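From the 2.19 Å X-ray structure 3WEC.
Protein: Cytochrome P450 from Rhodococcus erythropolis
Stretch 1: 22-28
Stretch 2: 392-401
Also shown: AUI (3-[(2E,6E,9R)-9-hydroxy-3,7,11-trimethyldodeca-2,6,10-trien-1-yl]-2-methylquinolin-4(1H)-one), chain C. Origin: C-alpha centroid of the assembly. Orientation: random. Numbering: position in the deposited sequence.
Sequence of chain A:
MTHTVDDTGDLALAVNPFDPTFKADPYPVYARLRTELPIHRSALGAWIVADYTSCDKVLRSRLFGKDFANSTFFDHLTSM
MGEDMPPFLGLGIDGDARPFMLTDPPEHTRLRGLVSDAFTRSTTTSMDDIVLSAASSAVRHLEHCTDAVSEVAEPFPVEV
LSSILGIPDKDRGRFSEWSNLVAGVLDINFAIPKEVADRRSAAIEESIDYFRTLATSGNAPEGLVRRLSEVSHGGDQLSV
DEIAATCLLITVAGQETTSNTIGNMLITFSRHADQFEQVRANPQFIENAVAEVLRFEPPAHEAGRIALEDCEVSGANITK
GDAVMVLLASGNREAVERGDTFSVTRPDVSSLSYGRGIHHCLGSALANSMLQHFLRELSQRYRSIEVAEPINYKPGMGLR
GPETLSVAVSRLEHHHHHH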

# COMPACT_ATOMS: atom_id res chain seq x y z
N PHE A 22 -10.56 -8.73 -15.29
CA PHE A 22 -10.38 -9.37 -14.00
C PHE A 22 -10.24 -8.19 -13.02
O PHE A 22 -10.73 -8.24 -11.87
N LYS A 23 -9.60 -7.11 -13.51
CA LYS A 23 -9.43 -5.82 -12.82
C LYS A 23 -10.68 -5.38 -12.06
O LYS A 23 -10.63 -5.23 -10.83
N ALA A 24 -11.79 -5.20 -12.80
CA ALA A 24 -13.08 -4.69 -12.27
C ALA A 24 -13.76 -5.54 -11.18
O ALA A 24 -14.50 -5.02 -10.35
N ASP A 25 -13.55 -6.84 -11.24
CA ASP A 25 -14.04 -7.76 -10.21
C ASP A 25 -13.20 -9.02 -10.26
O ASP A 25 -13.30 -9.80 -11.20
N PRO A 26 -12.33 -9.20 -9.25
CA PRO A 26 -11.45 -10.35 -9.26
C PRO A 26 -11.91 -11.45 -8.31
O PRO A 26 -11.42 -12.58 -8.40
N TYR A 27 -12.83 -11.13 -7.41
CA TYR A 27 -13.26 -12.06 -6.34
C TYR A 27 -13.90 -13.37 -6.80
O TYR A 27 -13.54 -14.43 -6.29
N PRO A 28 -14.84 -13.32 -7.76
CA PRO A 28 -15.35 -14.65 -8.17
C PRO A 28 -14.24 -15.54 -8.72
O PRO A 28 -14.37 -16.77 -8.67
N ASN A 392 -14.08 2.68 -13.08
CA ASN A 392 -12.80 2.52 -13.74
C ASN A 392 -11.66 2.45 -12.72
O ASN A 392 -11.49 3.37 -11.92
N TYR A 393 -10.91 1.36 -12.77
CA TYR A 393 -9.80 1.11 -11.88
C TYR A 393 -8.46 1.49 -12.49
O TYR A 393 -8.28 1.39 -13.69
N LYS A 394 -7.53 1.95 -11.64
CA LYS A 394 -6.16 2.26 -12.04
C LYS A 394 -5.48 1.04 -12.69
O LYS A 394 -5.82 -0.10 -12.37
N PRO A 395 -4.59 1.27 -13.66
CA PRO A 395 -3.88 0.07 -14.10
C PRO A 395 -2.83 -0.38 -13.08
O PRO A 395 -2.59 0.32 -12.07
N GLY A 396 -2.27 -1.56 -13.29
CA GLY A 396 -1.13 -2.02 -12.52
C GLY A 396 -1.27 -3.46 -12.10
O GLY A 396 -2.34 -4.02 -12.17
N MET A 397 -0.17 -4.04 -11.63
CA MET A 397 -0.13 -5.49 -11.38
C MET A 397 -0.65 -5.92 -10.01
O MET A 397 -1.37 -6.90 -9.92
N GLY A 398 -0.26 -5.22 -8.96
CA GLY A 398 -0.61 -5.63 -7.59
C GLY A 398 -1.57 -4.73 -6.80
O GLY A 398 -2.09 -5.11 -5.75
N LEU A 399 -1.79 -3.51 -7.27
CA LEU A 399 -2.62 -2.54 -6.49
C LEU A 399 -4.00 -2.41 -7.10
O LEU A 399 -4.18 -2.63 -8.30
N ARG A 400 -4.99 -2.09 -6.28
CA ARG A 400 -6.35 -1.92 -6.78
C ARG A 400 -7.07 -0.77 -6.10
O ARG A 400 -7.12 -0.65 -4.86
N GLY A 401 -7.57 0.11 -6.96
CA GLY A 401 -8.34 1.26 -6.51
C GLY A 401 -8.80 2.02 -7.74
O GLY A 401 -8.23 1.83 -8.81

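What holds two stretches together that lie almost the whole chain apart in sequence? Chiefly two long basic side chains, one from each stretch, Arg 400 bonding to two backbone carbonyls of the first stretch, one of them weakly, and Lys 23 to one of the second. Lys 23 has 120 Å² covered by the second stretch and Arg 400 has 93 Å² covered by the first, out of 375 Å² buried in all. The backbones themselves keep some distance: the nearest pair of CA atoms, Ala 24 CA and Tyr 393 CA, are 6.7 Å apart, which leaves room for side chains to fill the space.

How does Arg 400 cross that gap? Its CA-to-CB bond points toward the first stretch, and the chain is extended, with chi1, chi2 and chi3 all t, before chi4 near -94° turns the guanidinium. NE gives a nearly straight hydrogen bond to Lys 23 O, with Arg 400 NE and Lys 23 O 2.9 Å apart at an angle of 167°. The neighbouring carbonyl is met less squarely: Arg 400 NH1 to Ala 24 O is 3.0 Å, but the 127° angle makes this bond weak. Both oxygens lie at the edge of the guanidinium, near its plane, where its N-H groups point. One face is covered by Pro 26 CG and Tyr 27 CE2, so the flat group is held by polar contacts at its rim and by carbon above it. Pro 26 directs its CA-to-CB bond toward the second stretch, and its CG comes within 3.9 Å of Arg 400 NE. Tyr 27 (chi1 m) brings its OH to 3.6 Å from Arg 400 NH2; that hydroxyl is hydrogen-bonded elsewhere in the structure.

What does Lys 23 do in return? Its CA-to-CB bond points sideways, yet the end of the side chain comes nearer the second stretch. The path is bent, with chi1 at -123° and chi2 at -31°, both outside the usual wells, and only chi3 settled in t. Along the way Lys 23 CD passes Tyr 393 CB at 4.3 Å and Lys 23 CE lies 3.5 Å from Lys 394 O. The amine then donates to a backbone carbonyl, Lys 23 NZ to Leu 399 O at 3.0 Å. Since Lys 23 also offers its own carbonyl to Arg 400, this one residue both gives to and receives from the second stretch.

Which other side chains shape the contact, and where does the ligand sit? Tyr 393, chi1 m, points its CA-to-CB bond toward the first stretch and sets one ring face beneath Lys 23 O, while its CE2 lies 4.0 Å from Ala 24 O. The bound AUI is met by the second stretch: Leu 399 CD1 approaches AUI C16 to 3.3 Å, and Leu 399 directs its CA-to-CB bond away from the first stretch. At Gly 398, CA is 3.4 Å from AUI C17, and a CB there would clash with that same atom.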

# COMPACT_ATOMS: atom_id res chain seq x y z
CB PHE A 22 -9.09 -10.19 -14.09
CG PHE A 22 -8.53 -10.66 -12.79
CD1 PHE A 22 -7.52 -9.95 -12.15
CD2 PHE A 22 -8.98 -11.84 -12.21
CE1 PHE A 22 -6.98 -10.39 -10.94
CE2 PHE A 22 -8.45 -12.29 -11.02
CZ PHE A 22 -7.45 -11.57 -10.38
CB LYS A 23 -9.04 -4.70 -13.82
CG LYS A 23 -7.73 -3.95 -13.53
CD LYS A 23 -7.42 -3.86 -12.04
CE LYS A 23 -5.95 -3.59 -11.78
NZ LYS A 23 -5.54 -4.23 -10.47
CB ALA A 24 -14.07 -4.46 -13.41
CB ASP A 25 -15.53 -8.09 -10.34
CG ASP A 25 -16.06 -8.85 -9.12
OD1 ASP A 25 -17.20 -9.37 -9.18
OD2 ASP A 25 -15.33 -8.95 -8.10
CB PRO A 26 -10.09 -9.77 -8.81
CG PRO A 26 -10.34 -8.36 -8.41
CD PRO A 26 -11.81 -8.13 -8.38
CB TYR A 27 -14.12 -11.33 -5.31
CG TYR A 27 -13.39 -10.11 -4.82
CD1 TYR A 27 -12.35 -10.23 -3.89
CD2 TYR A 27 -13.69 -8.85 -5.34
CE1 TYR A 27 -11.65 -9.12 -3.47
CE2 TYR A 27 -12.98 -7.73 -4.94
CZ TYR A 27 -11.96 -7.86 -4.00
OH TYR A 27 -11.28 -6.73 -3.59
CB PRO A 28 -16.38 -14.32 -9.26
CG PRO A 28 -16.83 -12.93 -8.96
CD PRO A 28 -15.62 -12.22 -8.35
CB ASN A 392 -12.57 3.69 -14.71
CG ASN A 392 -13.57 3.68 -15.86
OD1 ASN A 392 -13.75 2.65 -16.53
ND2 ASN A 392 -14.20 4.82 -16.11
CB TYR A 393 -9.81 -0.36 -11.46
CG TYR A 393 -10.92 -0.64 -10.51
CD1 TYR A 393 -10.71 -0.52 -9.14
CD2 TYR A 393 -12.19 -1.02 -10.95
CE1 TYR A 393 -11.73 -0.76 -8.24
CE2 TYR A 393 -13.22 -1.26 -10.05
CZ TYR A 393 -12.98 -1.12 -8.68
OH TYR A 393 -13.96 -1.35 -7.73
CB LYS A 394 -5.35 2.79 -10.85
CG LYS A 394 -5.45 4.31 -10.65
CD LYS A 394 -4.87 4.82 -9.33
CE LYS A 394 -4.51 6.31 -9.53
NZ LYS A 394 -4.36 7.13 -8.28
CB PRO A 395 -3.25 0.51 -15.43
CG PRO A 395 -4.16 1.62 -15.92
CD PRO A 395 -4.49 2.36 -14.64
CB MET A 397 1.28 -6.05 -11.62
CG MET A 397 1.57 -6.32 -13.08
SD MET A 397 3.03 -7.36 -13.35
CE MET A 397 3.21 -8.12 -11.71
CB LEU A 399 -1.95 -1.17 -6.44
CG LEU A 399 -0.98 -0.75 -5.32
CD1 LEU A 399 -0.41 -1.86 -4.48
CD2 LEU A 399 0.10 0.19 -5.88
CB ARG A 400 -7.15 -3.21 -6.63
CG ARG A 400 -8.50 -3.16 -7.34
CD ARG A 400 -9.17 -4.53 -7.35
NE ARG A 400 -10.46 -4.49 -8.00
CZ ARG A 400 -11.61 -4.32 -7.37
NH1 ARG A 400 -12.76 -4.32 -8.04
NH2 ARG A 400 -11.61 -4.17 -6.06
O13 AUI C . 6.16 -5.01 -0.86
C1 AUI C . 5.47 -4.02 -0.51
C4 AUI C . 6.16 -2.84 0.05
C5 AUI C . 7.54 -2.81 0.17
C6 AUI C . 8.17 -1.68 0.68
C7 AUI C . 7.36 -0.59 1.04
C8 AUI C . 5.97 -0.57 0.92
C9 AUI C . 5.30 -1.68 0.42
N10 AUI C . 3.94 -1.68 0.26
C3 AUI C . 3.25 -2.73 -0.23
C11 AUI C . 1.74 -2.67 -0.37
C2 AUI C . 3.98 -3.97 -0.64
C12 AUI C . 3.22 -5.14 -1.21
C14 AUI C . 2.64 -4.73 -2.57
C15 AUI C . 3.15 -4.19 -3.71
C26 AUI C . 4.59 -3.79 -3.96
C16 AUI C . 2.12 -3.97 -4.79
C17 AUI C . 2.29 -4.74 -6.10
C18 AUI C . 3.67 -5.30 -6.29
C19 AUI C . 4.03 -6.24 -7.20
C27 AUI C . 3.10 -6.84 -8.23
C20 AUI C . 5.48 -6.66 -7.22
C21 AUI C . 5.86 -7.77 -6.24
O28 AUI C . 7.28 -7.82 -6.24
C22 AUI C . 5.48 -7.55 -4.79
C23 AUI C . 6.29 -7.15 -3.76
C24 AUI C . 5.65 -7.06 -2.42
C25 AUI C . 7.76 -6.76 -3.82